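Local coordinates for protein predicted acetamidase/formamidase (Thermoanaerobacter tengcongensis, PDB 3TKK) that probably hydrolyses carbon-nitrogen bonds of linear amides, as acetamidases and formamidases do, and binds zinc and calcium ions, at residues 70-74 / 173-178; 150-154 / 217-221; 248-252 / 263-267. All blocks are in the same frame, centred on the assembly; numbering follows the deposited sequence.

Contact 1: 70-74 / 173-178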
# COMPACT_ATOMS: atom_id res chain seq x y z
N GLY A 70 -6.79 28.36 -21.41
CA GLY A 70 -6.00 29.08 -20.37
C GLY A 70 -4.92 28.14 -19.85
O GLY A 70 -3.95 28.57 -19.17
N ALA A 71 -5.06 26.84 -20.11
CA ALA A 71 -4.10 25.96 -19.52
C ALA A 71 -2.92 26.08 -20.38
O ALA A 71 -3.05 25.90 -21.59
CB ALA A 71 -4.67 24.40 -19.54
N LYS A 72 -1.75 26.36 -19.78
CA LYS A 72 -0.53 26.42 -20.53
C LYS A 72 0.54 25.48 -20.00
O LYS A 72 0.50 25.05 -18.84
CB LYS A 72 -0.01 27.87 -20.53
CG LYS A 72 -0.90 28.76 -21.48
CD LYS A 72 -0.34 30.10 -21.78
CE LYS A 72 -1.48 31.03 -22.32
NZ LYS A 72 -1.96 30.90 -23.78
N GLU A 73 1.51 25.15 -20.83
CA GLU A 73 2.62 24.34 -20.34
C GLU A 73 3.17 24.84 -19.01
O GLU A 73 3.57 25.96 -18.93
CB GLU A 73 3.78 24.39 -21.34
CG GLU A 73 5.03 23.68 -20.82
CD GLU A 73 6.09 23.50 -21.92
OE1 GLU A 73 6.18 24.35 -22.87
OE2 GLU A 73 6.85 22.53 -21.86
N GLY A 74 3.19 23.99 -17.96
CA GLY A 74 3.80 24.45 -16.68
C GLY A 74 2.70 24.73 -15.66
O GLY A 74 3.02 24.79 -14.45
N VAL A 173 0.56 20.24 -16.61
CA VAL A 173 0.21 20.56 -18.01
C VAL A 173 1.48 20.58 -18.87
O VAL A 173 2.44 21.32 -18.59
CB VAL A 173 -0.54 21.94 -18.10
CG1 VAL A 173 -1.07 22.17 -19.49
CG2 VAL A 173 -1.82 21.86 -17.17
N PHE A 174 1.49 19.75 -19.91
CA PHE A 174 2.60 19.67 -20.83
C PHE A 174 2.36 20.44 -22.11
O PHE A 174 3.31 20.87 -22.72
CB PHE A 174 3.00 18.22 -21.05
CG PHE A 174 3.40 17.53 -19.74
CD1 PHE A 174 4.63 17.82 -19.13
CD2 PHE A 174 2.53 16.71 -19.09
CE1 PHE A 174 4.97 17.26 -17.95
CE2 PHE A 174 2.84 16.14 -17.87
CZ PHE A 174 4.05 16.38 -17.29
N VAL A 175 1.09 20.61 -22.52
CA VAL A 175 0.77 21.28 -23.76
C VAL A 175 -0.40 22.17 -23.57
O VAL A 175 -1.29 21.98 -22.71
CB VAL A 175 0.42 20.33 -24.92
CG1 VAL A 175 1.40 19.19 -24.97
CG2 VAL A 175 -0.93 19.76 -24.68
N GLU A 176 -0.41 23.16 -24.42
CA GLU A 176 -1.48 24.14 -24.48
C GLU A 176 -2.85 23.47 -24.48
O GLU A 176 -3.08 22.58 -25.29
CB GLU A 176 -1.28 25.00 -25.75
CG GLU A 176 -2.17 26.18 -25.87
CD GLU A 176 -1.78 27.36 -24.94
OE1 GLU A 176 -0.62 27.46 -24.57
OE2 GLU A 176 -2.65 28.17 -24.56
N GLY A 177 -3.73 23.90 -23.59
CA GLY A 177 -5.11 23.43 -23.48
C GLY A 177 -5.16 22.07 -22.69
O GLY A 177 -6.18 21.53 -22.51
N ALA A 178 -3.99 21.57 -22.26
CA ALA A 178 -3.77 20.35 -21.49
C ALA A 178 -4.20 19.10 -22.26
O ALA A 178 -3.54 18.12 -22.14
CB ALA A 178 -4.55 20.42 -20.06
O HOH W 1 1.71 25.90 -23.84
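Lys72 and Glu176 run side by side and point the same way, joined at their ends by a salt bridge, NZ of Lys72 to OE2 of Glu176 at 2.9 Å. The glutamate reaches it by a bend at chi2 (75°), which lays its carboxylate alongside the lysine chain. The ammonium comes to OE2 from the syn side, somewhat out of the carboxylate plane, while the aliphatic part of the lysine lies against the same group, CG of Lys72 being 3.4 Å from OE1 of Glu176. That second oxygen takes a hydrogen bond from a water, which accepts one from the backbone N of Glu73, so both carboxylate oxygens are engaged. CG1 of Val173, anti to the backbone N, lies 3.3 Å from O of Lys72, and Ala71 CB packs 4.0 Å from CB of Ala178. Two backbone bonds frame these side chains: Gly177 N to Ala71 O at 2.9 Å, and Gly74 N to Val173 O at 2.8 Å. The type II turn from Val175 to Ala178 presents Gly177 to the first. The contact pins together two strand-connecting loops, one leading from strand 62-69 into strand 76-86, the other from strand 168-172 into strand 180-186.

Contact 2: 150-154 / 217-221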
# COMPACT_ATOMS: atom_id res chain seq x y z
N THR A 150 -0.61 2.84 -20.77
CA THR A 150 0.65 3.07 -20.01
C THR A 150 0.50 4.34 -19.17
O THR A 150 -0.03 5.35 -19.67
CB THR A 150 1.74 3.25 -21.04
OG1 THR A 150 1.94 1.99 -21.70
CG2 THR A 150 3.07 3.68 -20.42
N PRO A 151 0.82 4.28 -17.88
CA PRO A 151 0.88 5.56 -17.13
C PRO A 151 2.12 6.33 -17.19
O PRO A 151 3.20 5.76 -17.37
CB PRO A 151 0.77 5.13 -15.67
CG PRO A 151 1.27 3.73 -15.60
CD PRO A 151 1.17 3.12 -17.05
N GLY A 152 2.06 7.65 -16.98
CA GLY A 152 3.34 8.42 -16.86
C GLY A 152 3.04 9.70 -16.12
O GLY A 152 2.01 9.81 -15.37
N SER A 153 3.96 10.63 -16.23
CA SER A 153 3.77 11.92 -15.51
C SER A 153 2.51 12.69 -15.96
O SER A 153 1.98 13.51 -15.20
CB SER A 153 4.97 12.77 -15.76
OG SER A 153 6.14 12.08 -15.25
N HIS A 154 2.01 12.34 -17.16
CA HIS A 154 0.80 12.94 -17.73
C HIS A 154 -0.44 12.25 -17.22
O HIS A 154 -1.54 12.69 -17.50
CB HIS A 154 0.78 12.86 -19.25
CG HIS A 154 0.71 11.42 -19.74
ND1 HIS A 154 1.76 10.56 -19.62
CD2 HIS A 154 -0.33 10.68 -20.24
CE1 HIS A 154 1.41 9.36 -20.04
NE2 HIS A 154 0.15 9.41 -20.43
N LEU A 217 4.05 20.87 -10.63
CA LEU A 217 4.04 19.44 -10.27
C LEU A 217 4.92 18.68 -11.28
O LEU A 217 5.04 19.11 -12.47
CB LEU A 217 2.62 18.85 -10.30
CG LEU A 217 1.66 19.41 -9.24
CD1 LEU A 217 0.30 18.76 -9.24
CD2 LEU A 217 2.33 19.14 -7.90
N LYS A 218 5.46 17.53 -10.88
CA LYS A 218 6.20 16.72 -11.85
C LYS A 218 5.41 15.48 -12.25
O LYS A 218 5.78 14.78 -13.19
CB LYS A 218 7.55 16.24 -11.26
CG LYS A 218 8.49 17.37 -11.05
CD LYS A 218 8.84 17.94 -12.34
CE LYS A 218 9.92 19.01 -12.26
NZ LYS A 218 11.04 18.60 -11.37
N ASN A 219 4.37 15.18 -11.50
CA ASN A 219 3.57 13.95 -11.61
C ASN A 219 2.23 14.22 -10.98
O ASN A 219 2.13 15.22 -10.34
CB ASN A 219 4.22 12.83 -10.82
CG ASN A 219 5.30 12.18 -11.57
OD1 ASN A 219 5.04 11.60 -12.57
ND2 ASN A 219 6.48 12.20 -11.08
N PRO A 220 1.24 13.30 -11.10
CA PRO A 220 -0.08 13.71 -10.68
C PRO A 220 -0.17 13.58 -9.22
O PRO A 220 0.67 12.88 -8.57
CB PRO A 220 -1.01 12.63 -11.30
CG PRO A 220 -0.17 12.23 -12.51
CD PRO A 220 1.18 12.10 -11.93
N VAL A 221 -1.20 14.20 -8.72
CA VAL A 221 -1.49 14.14 -7.29
C VAL A 221 -3.02 13.95 -7.10
O VAL A 221 -3.79 14.44 -7.93
CB VAL A 221 -1.14 15.51 -6.62
CG1 VAL A 221 -1.80 15.59 -5.11
CG2 VAL A 221 0.37 15.72 -6.59
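Ser153 OG stands anti to its own carbonyl carbon (chi1 -60°), and in Asn219 the amide carbon CG takes the same position (chi1 -82°); these two rotations bring hydroxyl and amide together between the segments. The amide of Asn219 is turned with OD1 toward the serine, and Ser153 OG donates a hydrogen bond to it over 2.9 Å. The hydroxyl approaches from above the carbonyl plane, 42° out of it, and so does not lie on a lone pair. The other end of the amide is also held: ND2 of Asn219 is hydrogen-bonded to OD2 of Asp247 on helix 237-255. Bonded at both ends, the amide is probably restrained in its rotation, with Asp247 holding ND2 while OD1 faces the serine. Two further contacts lie next to the bond. CB of Ser153 lies 3.4 Å from the backbone O of Lys218, and the ring of Pro220 approaches the serine backbone with CD, 3.6 Å from O of Ser153. Pro220 also packs on Met158 and on Phe171 of strand 168-172, so the serine backbone meets a proline that is itself well embedded. A single side-chain hydrogen bond thus joins the two segments, with no backbone hydrogen bond between them. It ties the end of the short strand 151-152, which pairs with strand 155-157, to the loop leading into strand 221-223. The side chain of Asn157, a calcium ligand, is about 9 Å from Gly152, so the contact is structural packing near the calcium-binding strand and not part of the site.

Contact 3: 248-252 / 263-267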
# COMPACT_ATOMS: atom_id res chain seq x y z
N MET A 248 6.55 14.29 -3.24
CA MET A 248 6.02 14.82 -2.02
C MET A 248 7.04 15.60 -1.17
O MET A 248 6.62 16.61 -0.52
CB MET A 248 5.32 13.79 -1.13
CG MET A 248 4.48 14.45 -0.04
SD MET A 248 2.88 15.08 -0.53
CE MET A 248 1.82 13.58 -0.38
N ALA A 249 8.31 15.14 -1.12
CA ALA A 249 9.34 15.84 -0.33
C ALA A 249 9.63 17.24 -0.97
O ALA A 249 9.87 18.27 -0.28
CB ALA A 249 10.65 15.01 -0.26
N GLU A 250 9.69 17.29 -2.28
CA GLU A 250 9.84 18.57 -2.95
C GLU A 250 8.63 19.53 -2.70
O GLU A 250 8.84 20.73 -2.51
CB GLU A 250 10.16 18.33 -4.46
CG GLU A 250 10.29 19.56 -5.30
CD GLU A 250 11.66 20.22 -5.19
OE1 GLU A 250 12.53 19.73 -4.40
OE2 GLU A 250 11.89 21.25 -5.93
N LEU A 251 7.38 19.05 -2.71
CA LEU A 251 6.25 19.91 -2.37
C LEU A 251 6.51 20.49 -1.01
O LEU A 251 6.34 21.69 -0.80
CB LEU A 251 4.90 19.22 -2.29
CG LEU A 251 3.95 19.20 -3.51
CD1 LEU A 251 4.18 20.31 -4.62
CD2 LEU A 251 3.72 17.79 -4.13
N PHE A 252 6.88 19.67 -0.05
CA PHE A 252 7.17 20.18 1.33
C PHE A 252 8.36 21.13 1.37
O PHE A 252 8.35 22.17 2.06
CB PHE A 252 7.34 19.04 2.38
CG PHE A 252 6.01 18.59 2.97
CD1 PHE A 252 5.07 17.92 2.20
CD2 PHE A 252 5.71 18.91 4.27
CE1 PHE A 252 3.80 17.59 2.74
CE2 PHE A 252 4.48 18.55 4.82
CZ PHE A 252 3.55 17.89 4.06
N ILE A 263 11.21 16.73 7.13
CA ILE A 263 10.43 16.12 6.10
C ILE A 263 10.52 14.59 6.14
O ILE A 263 9.48 13.95 6.25
CB ILE A 263 10.80 16.69 4.72
CG1 ILE A 263 10.36 18.14 4.64
CG2 ILE A 263 10.16 15.87 3.60
CD1 ILE A 263 10.95 18.94 3.38
N ALA A 264 11.76 14.05 6.09
CA ALA A 264 11.94 12.61 6.03
C ALA A 264 11.36 11.90 7.24
O ALA A 264 10.72 10.81 7.11
CB ALA A 264 13.44 12.23 5.87
N THR A 265 11.57 12.48 8.43
CA THR A 265 11.09 11.78 9.64
C THR A 265 9.58 11.92 9.81
O THR A 265 8.88 10.99 10.32
CB THR A 265 11.79 12.24 10.91
OG1 THR A 265 11.64 13.65 11.07
CG2 THR A 265 13.33 11.85 10.91
N LEU A 266 9.05 13.06 9.41
CA LEU A 266 7.59 13.28 9.36
C LEU A 266 6.91 12.26 8.39
O LEU A 266 5.89 11.62 8.75
CB LEU A 266 7.26 14.70 8.83
CG LEU A 266 5.73 15.01 8.69
CD1 LEU A 266 5.07 14.95 9.99
CD2 LEU A 266 5.45 16.41 8.09
N PHE A 267 7.51 12.10 7.19
CA PHE A 267 6.98 11.19 6.20
C PHE A 267 7.08 9.74 6.72
O PHE A 267 6.22 8.90 6.38
CB PHE A 267 7.83 11.27 4.97
CG PHE A 267 7.49 12.46 4.05
CD1 PHE A 267 6.74 13.54 4.51
CD2 PHE A 267 7.96 12.48 2.80
CE1 PHE A 267 6.43 14.62 3.66
CE2 PHE A 267 7.69 13.55 1.94
CZ PHE A 267 6.90 14.63 2.39
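The ring of Phe267 pushes between Met248, Ala249 and Phe252 and fills the hollow they form on helix 237-255. Its edge points at a face of Phe252 in a T-shaped pair, with the planes at 90° and the centroids 5.3 Å apart. CZ of Phe267 also meets CG of Met248 at 3.4 Å, and at the ring edge CE2 comes 3.5 Å from the backbone N of Ala249. Ile263 is the second bump, its CG2 resting 4.0 Å from CB of Ala249 and also lying over a face of the Phe267 ring. Anti to the carbonyl carbon (chi1 -68°), CG1 of Ile263 carries CD1 forward to 3.7 Å from CB of Phe252. CD2 of Leu266 touches CE2 of Phe252 at 4.0 Å, on the same side of that ring as Phe267. A serine in place of Phe252 would probably leave the edge of Phe267 without its facing ring and open a gap beside Leu266. The helix segments run at 125° to each other, with Leu289 of strand 283-290 touching both phenylalanines and Leu101 of the second subunit against Ala249. No hydrogen bond links the two segments, so here the helices are probably held by burial of apolar surface and fit of shape.

How the contacts relate
Following the chain from its N terminus, residues 70-74 come first, then 150-154, 173-178 and 217-221, so contacts 1 and 2 cross: the second opens before the first has closed. Contact 1 closes a 98-residue excursion, half of it strand and none of it helix, and contact 2 brings the approach to strand 221-223 back to the end of strand 151-152. The two meet at Phe174, whose CE2 lies 3.8 Å from CA of His154. Contact 3 follows in series, a short closure between consecutive helices 237-255 and 260-270. It is joined to contact 2 through Leu217 and Leu251, whereas contacts 1 and 3 do not touch. Together they form a chain of packing from the strand-connecting loops to those two helices.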